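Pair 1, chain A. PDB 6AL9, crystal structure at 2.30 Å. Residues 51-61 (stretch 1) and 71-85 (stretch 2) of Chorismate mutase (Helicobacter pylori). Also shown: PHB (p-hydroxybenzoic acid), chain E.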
# COMPACT_ATOMS: atom_id res chain seq x y z
N ARG A 51 -13.74 -10.23 8.08
CA ARG A 51 -13.60 -9.59 6.79
C ARG A 51 -12.13 -9.38 6.39
O ARG A 51 -11.74 -9.70 5.25
CB ARG A 51 -14.37 -8.26 6.80
CG ARG A 51 -14.13 -7.34 5.60
CD ARG A 51 -14.65 -7.90 4.30
NE ARG A 51 -14.42 -6.96 3.22
CZ ARG A 51 -14.30 -7.29 1.94
NH1 ARG A 51 -14.38 -8.55 1.54
NH2 ARG A 51 -14.07 -6.35 1.04
N GLU A 52 -11.31 -8.85 7.31
CA GLU A 52 -9.88 -8.65 7.07
C GLU A 52 -9.23 -9.95 6.65
O GLU A 52 -8.43 -9.96 5.72
CB GLU A 52 -9.18 -8.11 8.33
CG GLU A 52 -9.55 -6.68 8.71
CD GLU A 52 -8.70 -6.13 9.85
OE1 GLU A 52 -7.77 -6.85 10.31
OE2 GLU A 52 -8.97 -4.97 10.30
N GLN A 53 -9.56 -11.04 7.33
CA GLN A 53 -8.94 -12.32 7.05
C GLN A 53 -9.43 -12.92 5.73
O GLN A 53 -8.65 -13.52 5.01
CB GLN A 53 -9.18 -13.31 8.18
CG GLN A 53 -8.15 -13.23 9.29
CD GLN A 53 -6.72 -13.51 8.83
OE1 GLN A 53 -6.38 -14.59 8.32
NE2 GLN A 53 -5.87 -12.54 9.05
N GLU A 54 -10.70 -12.74 5.41
CA GLU A 54 -11.21 -13.04 4.09
C GLU A 54 -10.49 -12.28 2.96
O GLU A 54 -10.15 -12.87 1.93
CB GLU A 54 -12.73 -12.79 4.03
CG GLU A 54 -13.53 -13.86 4.77
CD GLU A 54 -14.99 -13.47 4.99
OE1 GLU A 54 -15.33 -12.27 4.88
OE2 GLU A 54 -15.82 -14.38 5.27
N ILE A 55 -10.23 -10.98 3.15
CA ILE A 55 -9.47 -10.20 2.17
C ILE A 55 -8.09 -10.82 1.93
O ILE A 55 -7.73 -11.16 0.79
CB ILE A 55 -9.34 -8.71 2.60
CG1 ILE A 55 -10.70 -8.02 2.49
CG2 ILE A 55 -8.34 -7.98 1.72
CD1 ILE A 55 -10.77 -6.58 2.95
N LEU A 56 -7.34 -11.02 3.02
CA LEU A 56 -6.00 -11.63 2.93
C LEU A 56 -6.02 -13.01 2.25
O LEU A 56 -5.21 -13.28 1.37
CB LEU A 56 -5.33 -11.71 4.31
CG LEU A 56 -4.71 -10.37 4.72
CD1 LEU A 56 -4.36 -10.27 6.20
CD2 LEU A 56 -3.46 -10.08 3.91
N LYS A 57 -6.94 -13.87 2.68
CA LYS A 57 -7.08 -15.20 2.11
C LYS A 57 -7.25 -15.10 0.60
O LYS A 57 -6.48 -15.68 -0.18
CB LYS A 57 -8.28 -15.91 2.73
CG LYS A 57 -7.93 -17.22 3.43
CD LYS A 57 -9.05 -17.68 4.37
CE LYS A 57 -9.09 -16.81 5.62
NZ LYS A 57 -10.29 -17.01 6.49
N ARG A 58 -8.25 -14.33 0.19
CA ARG A 58 -8.55 -14.21 -1.24
C ARG A 58 -7.29 -13.70 -1.99
O ARG A 58 -6.84 -14.35 -2.94
CB ARG A 58 -9.74 -13.29 -1.45
CG ARG A 58 -10.13 -13.06 -2.90
CD ARG A 58 -11.25 -12.02 -3.01
NE ARG A 58 -10.80 -10.64 -2.79
CZ ARG A 58 -10.10 -9.91 -3.67
NH1 ARG A 58 -9.74 -10.42 -4.83
NH2 ARG A 58 -9.74 -8.66 -3.36
N LEU A 59 -6.71 -12.60 -1.53
CA LEU A 59 -5.50 -12.05 -2.18
C LEU A 59 -4.30 -13.01 -2.21
O LEU A 59 -3.53 -13.02 -3.17
CB LEU A 59 -5.05 -10.74 -1.50
CG LEU A 59 -6.02 -9.59 -1.63
CD1 LEU A 59 -5.71 -8.55 -0.56
CD2 LEU A 59 -5.99 -9.00 -3.03
N SER A 60 -4.14 -13.81 -1.15
CA SER A 60 -3.10 -14.83 -1.09
C SER A 60 -3.16 -15.85 -2.21
O SER A 60 -2.14 -16.40 -2.61
CB SER A 60 -3.18 -15.56 0.24
OG SER A 60 -2.74 -14.70 1.26
N GLN A 61 -4.36 -16.13 -2.70
CA GLN A 61 -4.49 -17.17 -3.70
C GLN A 61 -4.08 -16.65 -5.09
O GLN A 61 -3.80 -17.45 -5.99
CB GLN A 61 -5.91 -17.72 -3.72
CG GLN A 61 -6.39 -18.31 -2.40
CD GLN A 61 -7.90 -18.12 -2.22
OE1 GLN A 61 -8.57 -17.48 -3.06
NE2 GLN A 61 -8.44 -18.67 -1.14
N ILE A 71 4.29 -10.87 3.05
CA ILE A 71 4.39 -9.52 2.50
C ILE A 71 3.00 -8.86 2.45
O ILE A 71 2.88 -7.68 2.72
CB ILE A 71 5.00 -9.53 1.07
CG1 ILE A 71 6.48 -9.93 1.13
CG2 ILE A 71 4.87 -8.16 0.42
CD1 ILE A 71 7.13 -10.17 -0.23
N LEU A 72 1.97 -9.64 2.10
CA LEU A 72 0.58 -9.17 2.09
C LEU A 72 0.12 -8.86 3.51
O LEU A 72 -0.52 -7.83 3.72
CB LEU A 72 -0.37 -10.17 1.43
CG LEU A 72 -0.39 -10.17 -0.11
CD1 LEU A 72 -0.92 -11.47 -0.69
CD2 LEU A 72 -1.18 -9.00 -0.65
N THR A 73 0.43 -9.75 4.45
CA THR A 73 0.06 -9.57 5.85
C THR A 73 0.64 -8.25 6.38
O THR A 73 -0.07 -7.46 6.96
CB THR A 73 0.52 -10.77 6.73
OG1 THR A 73 -0.20 -11.96 6.37
CG2 THR A 73 0.27 -10.49 8.21
N GLY A 74 1.91 -7.99 6.12
CA GLY A 74 2.51 -6.74 6.56
C GLY A 74 1.88 -5.55 5.86
O GLY A 74 1.44 -4.60 6.50
N PHE A 75 1.84 -5.60 4.54
CA PHE A 75 1.17 -4.55 3.80
C PHE A 75 -0.24 -4.22 4.35
O PHE A 75 -0.55 -3.06 4.66
CB PHE A 75 1.08 -4.94 2.33
CG PHE A 75 0.62 -3.82 1.44
CD1 PHE A 75 1.38 -2.68 1.30
CD2 PHE A 75 -0.58 -3.91 0.75
CE1 PHE A 75 0.98 -1.64 0.45
CE2 PHE A 75 -1.00 -2.89 -0.07
CZ PHE A 75 -0.22 -1.75 -0.23
N TYR A 76 -1.09 -5.24 4.46
CA TYR A 76 -2.48 -4.99 4.79
C TYR A 76 -2.71 -4.74 6.25
O TYR A 76 -3.67 -4.12 6.59
CB TYR A 76 -3.41 -6.08 4.25
CG TYR A 76 -3.87 -5.72 2.85
CD1 TYR A 76 -4.90 -4.81 2.65
CD2 TYR A 76 -3.22 -6.23 1.73
CE1 TYR A 76 -5.31 -4.46 1.39
CE2 TYR A 76 -3.63 -5.88 0.46
CZ TYR A 76 -4.67 -5.00 0.31
OH TYR A 76 -5.07 -4.63 -0.95
N THR A 77 -1.81 -5.19 7.11
CA THR A 77 -1.92 -4.83 8.53
C THR A 77 -1.95 -3.31 8.63
O THR A 77 -2.78 -2.74 9.33
CB THR A 77 -0.78 -5.42 9.41
OG1 THR A 77 -0.90 -6.86 9.48
CG2 THR A 77 -0.90 -4.85 10.84
N GLU A 78 -1.05 -2.67 7.89
CA GLU A 78 -0.96 -1.22 7.89
C GLU A 78 -2.16 -0.58 7.20
O GLU A 78 -2.77 0.37 7.75
CB GLU A 78 0.33 -0.80 7.20
CG GLU A 78 0.57 0.69 7.16
CD GLU A 78 0.66 1.33 8.53
OE1 GLU A 78 0.48 2.57 8.61
OE2 GLU A 78 0.92 0.63 9.53
N VAL A 79 -2.50 -1.10 6.03
CA VAL A 79 -3.70 -0.67 5.33
C VAL A 79 -4.98 -0.75 6.16
O VAL A 79 -5.79 0.19 6.15
CB VAL A 79 -3.90 -1.46 4.02
CG1 VAL A 79 -5.23 -1.12 3.37
CG2 VAL A 79 -2.78 -1.13 3.05
N PHE A 80 -5.17 -1.85 6.88
CA PHE A 80 -6.35 -2.02 7.74
C PHE A 80 -6.27 -1.07 8.94
O PHE A 80 -7.30 -0.51 9.31
CB PHE A 80 -6.50 -3.46 8.26
CG PHE A 80 -6.80 -4.51 7.19
CD1 PHE A 80 -7.59 -4.23 6.10
CD2 PHE A 80 -6.26 -5.76 7.29
CE1 PHE A 80 -7.84 -5.18 5.15
CE2 PHE A 80 -6.51 -6.72 6.34
CZ PHE A 80 -7.29 -6.43 5.26
N LYS A 81 -5.09 -0.90 9.54
CA LYS A 81 -4.89 0.15 10.56
C LYS A 81 -5.23 1.54 10.05
O LYS A 81 -5.96 2.26 10.71
CB LYS A 81 -3.46 0.17 11.12
CG LYS A 81 -3.24 -0.93 12.13
CD LYS A 81 -1.92 -0.81 12.88
CE LYS A 81 -1.62 -2.08 13.67
NZ LYS A 81 -0.16 -2.41 13.65
N ILE A 82 -4.69 1.91 8.90
CA ILE A 82 -5.00 3.20 8.34
C ILE A 82 -6.51 3.37 8.11
O ILE A 82 -7.10 4.36 8.50
CB ILE A 82 -4.31 3.40 7.00
CG1 ILE A 82 -2.82 3.69 7.21
CG2 ILE A 82 -4.96 4.56 6.25
CD1 ILE A 82 -2.04 3.58 5.92
N SER A 83 -7.12 2.39 7.47
CA SER A 83 -8.56 2.39 7.21
C SER A 83 -9.44 2.43 8.47
O SER A 83 -10.43 3.17 8.51
CB SER A 83 -8.92 1.17 6.35
OG SER A 83 -10.30 1.16 6.03
N ARG A 84 -9.06 1.65 9.48
CA ARG A 84 -9.79 1.58 10.76
C ARG A 84 -9.76 2.91 11.51
O ARG A 84 -10.80 3.42 11.92
CB ARG A 84 -9.16 0.52 11.68
CG ARG A 84 -10.08 -0.60 12.08
CD ARG A 84 -9.40 -1.54 13.08
NE ARG A 84 -8.73 -2.61 12.37
CZ ARG A 84 -7.44 -2.92 12.50
NH1 ARG A 84 -6.66 -2.25 13.35
NH2 ARG A 84 -6.91 -3.91 11.77
N LYS A 85 -8.56 3.44 11.73
CA LYS A 85 -8.39 4.74 12.38
C LYS A 85 -9.16 5.85 11.63
O LYS A 85 -9.80 6.71 12.24
CB LYS A 85 -6.91 5.11 12.48
CG LYS A 85 -6.22 4.59 13.75
CD LYS A 85 -4.76 4.18 13.56
CE LYS A 85 -3.97 5.23 12.76
NZ LYS A 85 -2.51 5.33 13.08
C1' PHB E . -11.55 -2.38 4.78
O1' PHB E . -11.20 -3.23 3.94
O2' PHB E . -11.82 -1.20 4.45
C1 PHB E . -11.67 -2.80 6.22
C2 PHB E . -11.54 -1.87 7.26
C3 PHB E . -11.65 -2.28 8.59
C4 PHB E . -11.90 -3.62 8.88
C5 PHB E . -12.03 -4.54 7.84
C6 PHB E . -11.92 -4.14 6.52
O4 PHB E . -12.00 -4.04 10.17

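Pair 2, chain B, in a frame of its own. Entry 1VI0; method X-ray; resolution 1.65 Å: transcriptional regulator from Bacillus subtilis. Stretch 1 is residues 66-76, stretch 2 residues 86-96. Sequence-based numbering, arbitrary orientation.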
# COMPACT_ATOMS: atom_id res chain seq x y z
N GLN B 66 -15.11 -8.15 12.59
CA GLN B 66 -14.71 -8.59 13.92
C GLN B 66 -13.68 -7.60 14.48
O GLN B 66 -13.82 -7.10 15.60
CB GLN B 66 -14.13 -10.02 13.91
CG GLN B 66 -15.08 -11.01 13.27
CD GLN B 66 -14.81 -12.45 13.52
OE1 GLN B 66 -13.73 -12.99 13.22
NE2 GLN B 66 -15.80 -13.17 14.08
N PHE B 67 -12.69 -7.29 13.63
CA PHE B 67 -11.65 -6.33 14.03
C PHE B 67 -12.22 -5.03 14.50
O PHE B 67 -11.83 -4.50 15.57
CB PHE B 67 -10.67 -6.16 12.85
CG PHE B 67 -9.53 -5.25 13.19
CD1 PHE B 67 -8.53 -5.65 14.07
CD2 PHE B 67 -9.46 -3.97 12.65
CE1 PHE B 67 -7.49 -4.79 14.38
CE2 PHE B 67 -8.42 -3.11 12.95
CZ PHE B 67 -7.44 -3.51 13.84
N ILE B 68 -13.19 -4.46 13.80
CA ILE B 68 -13.79 -3.20 14.20
C ILE B 68 -14.61 -3.30 15.47
O ILE B 68 -14.51 -2.41 16.31
CB ILE B 68 -14.63 -2.61 13.07
CG1 ILE B 68 -13.72 -2.27 11.87
CG2 ILE B 68 -15.39 -1.38 13.51
CD1 ILE B 68 -12.56 -1.39 12.23
N GLU B 69 -15.30 -4.42 15.69
CA GLU B 69 -16.12 -4.50 16.93
C GLU B 69 -15.20 -4.57 18.14
O GLU B 69 -15.39 -3.77 19.09
CB GLU B 69 -17.18 -5.53 16.88
CG GLU B 69 -16.99 -6.83 16.18
CD GLU B 69 -18.32 -7.44 15.71
OE1 GLU B 69 -18.34 -8.65 15.40
OE2 GLU B 69 -19.32 -6.70 15.65
N ARG B 70 -14.12 -5.33 18.03
CA ARG B 70 -13.12 -5.37 19.09
C ARG B 70 -12.50 -3.97 19.30
O ARG B 70 -12.21 -3.63 20.44
CB ARG B 70 -11.96 -6.32 18.74
CG ARG B 70 -12.46 -7.70 18.34
CD ARG B 70 -13.05 -8.43 19.54
NE ARG B 70 -14.34 -7.92 19.95
CZ ARG B 70 -15.52 -8.07 19.39
NH1 ARG B 70 -15.65 -8.80 18.28
NH2 ARG B 70 -16.58 -7.45 19.91
N MSE B 71 -12.19 -3.26 18.22
CA MSE B 71 -11.57 -1.95 18.37
C MSE B 71 -12.47 -1.01 19.16
O MSE B 71 -12.08 -0.44 20.18
CB MSE B 71 -11.27 -1.31 17.01
CG MSE B 71 -10.07 -1.89 16.30
SE MSE B 71 -8.50 -1.70 17.41
CE MSE B 71 -8.77 0.07 18.01
N GLU B 72 -13.74 -0.92 18.74
CA GLU B 72 -14.65 -0.01 19.43
C GLU B 72 -14.71 -0.37 20.91
O GLU B 72 -14.73 0.48 21.78
CB GLU B 72 -16.03 -0.02 18.80
CG GLU B 72 -16.15 0.85 17.55
CD GLU B 72 -15.53 2.21 17.73
OE1 GLU B 72 -14.31 2.30 17.46
OE2 GLU B 72 -16.19 3.17 18.17
N GLU B 73 -14.75 -1.68 21.17
CA GLU B 73 -14.77 -2.18 22.53
C GLU B 73 -13.56 -1.74 23.34
O GLU B 73 -13.70 -1.18 24.43
CB GLU B 73 -14.82 -3.72 22.46
CG GLU B 73 -14.29 -4.38 23.74
CD GLU B 73 -14.71 -5.84 23.78
OE1 GLU B 73 -14.60 -6.52 22.72
OE2 GLU B 73 -15.26 -6.29 24.81
N ASP B 74 -12.36 -1.91 22.82
CA ASP B 74 -11.17 -1.54 23.57
C ASP B 74 -10.85 -0.07 23.69
O ASP B 74 -10.26 0.32 24.71
CB ASP B 74 -9.94 -2.23 22.94
CG ASP B 74 -10.08 -3.74 23.00
OD1 ASP B 74 -10.98 -4.20 23.75
OD2 ASP B 74 -9.31 -4.42 22.31
N ILE B 75 -11.12 0.74 22.67
CA ILE B 75 -10.70 2.14 22.69
C ILE B 75 -11.51 3.09 23.51
O ILE B 75 -10.99 4.16 23.90
CB ILE B 75 -10.50 2.73 21.29
CG1 ILE B 75 -11.82 2.80 20.54
CG2 ILE B 75 -9.46 1.92 20.53
CD1 ILE B 75 -11.64 3.41 19.13
N LYS B 76 -12.71 2.71 23.93
CA LYS B 76 -13.49 3.62 24.80
C LYS B 76 -12.82 3.72 26.16
O LYS B 76 -12.87 4.72 26.88
CB LYS B 76 -14.93 3.14 24.90
CG LYS B 76 -15.09 1.80 25.61
N ALA B 86 -2.28 3.90 19.99
CA ALA B 86 -1.43 2.79 20.45
C ALA B 86 -2.15 1.46 20.41
O ALA B 86 -1.56 0.43 19.95
CB ALA B 86 -0.92 3.10 21.84
N LEU B 87 -3.39 1.43 20.77
CA LEU B 87 -4.24 0.24 20.76
C LEU B 87 -4.50 -0.21 19.33
O LEU B 87 -4.32 -1.41 19.02
CB LEU B 87 -5.50 0.49 21.55
CG LEU B 87 -6.15 -0.81 22.10
CD1 LEU B 87 -5.08 -1.74 22.65
CD2 LEU B 87 -7.10 -0.40 23.22
N VAL B 88 -4.87 0.74 18.47
CA VAL B 88 -5.08 0.39 17.07
C VAL B 88 -3.83 -0.24 16.48
O VAL B 88 -3.99 -1.30 15.86
CB VAL B 88 -5.42 1.66 16.21
CG1 VAL B 88 -5.47 1.25 14.78
CG2 VAL B 88 -6.80 2.16 16.68
N ILE B 89 -2.67 0.35 16.63
CA ILE B 89 -1.45 -0.23 16.04
C ILE B 89 -1.17 -1.63 16.57
O ILE B 89 -0.89 -2.58 15.84
CB ILE B 89 -0.25 0.70 16.18
CG1 ILE B 89 -0.59 2.11 15.56
CG2 ILE B 89 1.00 0.13 15.60
CD1 ILE B 89 0.40 3.15 15.94
N SER B 90 -1.17 -1.73 17.91
CA SER B 90 -0.84 -3.05 18.49
C SER B 90 -1.87 -4.10 18.14
O SER B 90 -1.49 -5.23 17.79
CB SER B 90 -0.65 -2.87 19.99
OG SER B 90 -1.85 -2.63 20.65
N LYS B 91 -3.17 -3.73 18.04
CA LYS B 91 -4.19 -4.69 17.69
C LYS B 91 -4.10 -5.08 16.20
O LYS B 91 -4.24 -6.28 15.92
CB LYS B 91 -5.57 -4.30 18.15
CG LYS B 91 -5.63 -4.13 19.69
CD LYS B 91 -5.90 -5.48 20.33
CE LYS B 91 -4.96 -5.76 21.49
NZ LYS B 91 -3.57 -6.10 21.00
N HIS B 92 -3.78 -4.13 15.38
CA HIS B 92 -3.62 -4.41 13.92
C HIS B 92 -2.47 -5.41 13.73
O HIS B 92 -2.57 -6.47 13.10
CB HIS B 92 -3.45 -3.13 13.17
CG HIS B 92 -3.36 -3.15 11.67
ND1 HIS B 92 -3.92 -2.18 10.85
CD2 HIS B 92 -2.70 -3.99 10.86
CE1 HIS B 92 -3.56 -2.45 9.59
NE2 HIS B 92 -2.83 -3.58 9.56
N PHE B 93 -1.31 -5.09 14.31
CA PHE B 93 -0.10 -5.93 14.19
C PHE B 93 -0.35 -7.32 14.77
O PHE B 93 -0.04 -8.30 14.08
CB PHE B 93 1.05 -5.20 14.95
CG PHE B 93 1.62 -4.03 14.21
CD1 PHE B 93 1.18 -3.61 12.95
CD2 PHE B 93 2.79 -3.42 14.71
CE1 PHE B 93 1.83 -2.58 12.31
CE2 PHE B 93 3.42 -2.39 14.05
CZ PHE B 93 2.92 -1.96 12.80
N SER B 94 -0.99 -7.39 15.94
CA SER B 94 -1.26 -8.65 16.61
C SER B 94 -2.15 -9.59 15.80
O SER B 94 -1.93 -10.81 15.74
CB SER B 94 -1.86 -8.46 18.02
OG SER B 94 -0.85 -7.87 18.85
N LEU B 95 -3.23 -9.10 15.26
CA LEU B 95 -4.14 -9.88 14.41
C LEU B 95 -3.38 -10.55 13.27
O LEU B 95 -3.41 -11.79 13.16
CB LEU B 95 -5.16 -8.89 13.86
CG LEU B 95 -6.46 -9.39 13.23
CD1 LEU B 95 -6.59 -8.97 11.79
CD2 LEU B 95 -6.70 -10.87 13.41
N LEU B 96 -2.60 -9.77 12.53
CA LEU B 96 -1.86 -10.26 11.39
C LEU B 96 -0.70 -11.14 11.80
O LEU B 96 -0.45 -12.18 11.16
CB LEU B 96 -1.47 -9.12 10.46
CG LEU B 96 -2.69 -8.32 9.90
CD1 LEU B 96 -2.21 -7.36 8.82
CD2 LEU B 96 -3.69 -9.29 9.29

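Pair 1, from the chorismate mutase, and pair 2, from the transcriptional regulator, each consist of two helices packed in a roughly antiparallel fashion. The helix axes approach to 10.4 Å in pair 1 and 10.3 Å in pair 2, with angles of 142° and 145° between their N-to-C directions, and the N, CA and C atoms of 14 central residues superpose with an RMSD of 0.4 Å. The buried surface is 503 Å² in pair 1, where stretch 2 is longer, and 391 Å² in pair 2.

At the centre the side chains occupy nearly the same place. Leu A56 matches Met B71, a selenomethionine, and their side-chain centres lie 0.7 Å apart. Both residues have a CA-to-CB bond directed sideways and a side-chain end that comes nearer the other helix. Leu A56 is a knob among Leu A72, Thr A73, Tyr A76 and Phe A80, with CD2 4.0 Å from CB of both Leu A72 and Tyr A76. The unbranched Met B71 instead extends its terminal methyl to Val B88, the counterpart of Thr A73, where CE of Met B71 lies a tight 3.2 Å from CG2 of Val B88. Its SE atom also lies 4.0 Å from CB of Lys B91, the match of Tyr A76, so the aliphatic start of the lysine borders the space that CB of Tyr A76 borders in pair 1.

One turn along, Leu A59 matches Asp B74, whose side-chain centre is only 0.4 Å away. CD1 of Leu A59 meets the tyrosine ring, 3.5 Å from CE2 of Tyr A76. Asp B74 contributes its CB, 3.4 Å from CD2 of Leu B87. Leu B87 corresponds to Leu A72, but the leucines adopt different rotamers, mt in pair 1 and tp in pair 2. At the neighbouring position, Ser A60 returns its OG to its own helix, donating to O of Leu A56 at 2.9 Å, whereas Ile B75 offers a methyl, CG2, 4.3 Å from CD2 of Leu B87.

The inward-facing positions differ strongly toward the start of stretch 1, where Glu A52 matches Phe B67 and Phe A80 matches Leu B95. The aromatic ring thus changes helix. In pair 1, CG of Glu A52 lies over the face of the Phe A80 ring, 3.7 Å from its centroid, and its carboxylate forms a salt bridge, with OE2 2.7 Å from NH2 of Arg A84; that OE2 also accepts a hydrogen bond from O4 of the bound p-hydroxybenzoic acid at 3.2 Å. In pair 2 the Phe B67 ring presents its edge to the backbone, CE1 lying 3.9 Å from both C of Lys B91 and N of His B92, and CD1 is 4.4 Å from CG of Leu B95. Beside this site, Ile A55 places CD1 3.9 Å from CE1 of Phe A80, whereas its match Arg B70 starts toward the other helix, but its end leads away and forms a salt bridge within its own helix, NE lying 3.1 Å from OE1 of Glu B73.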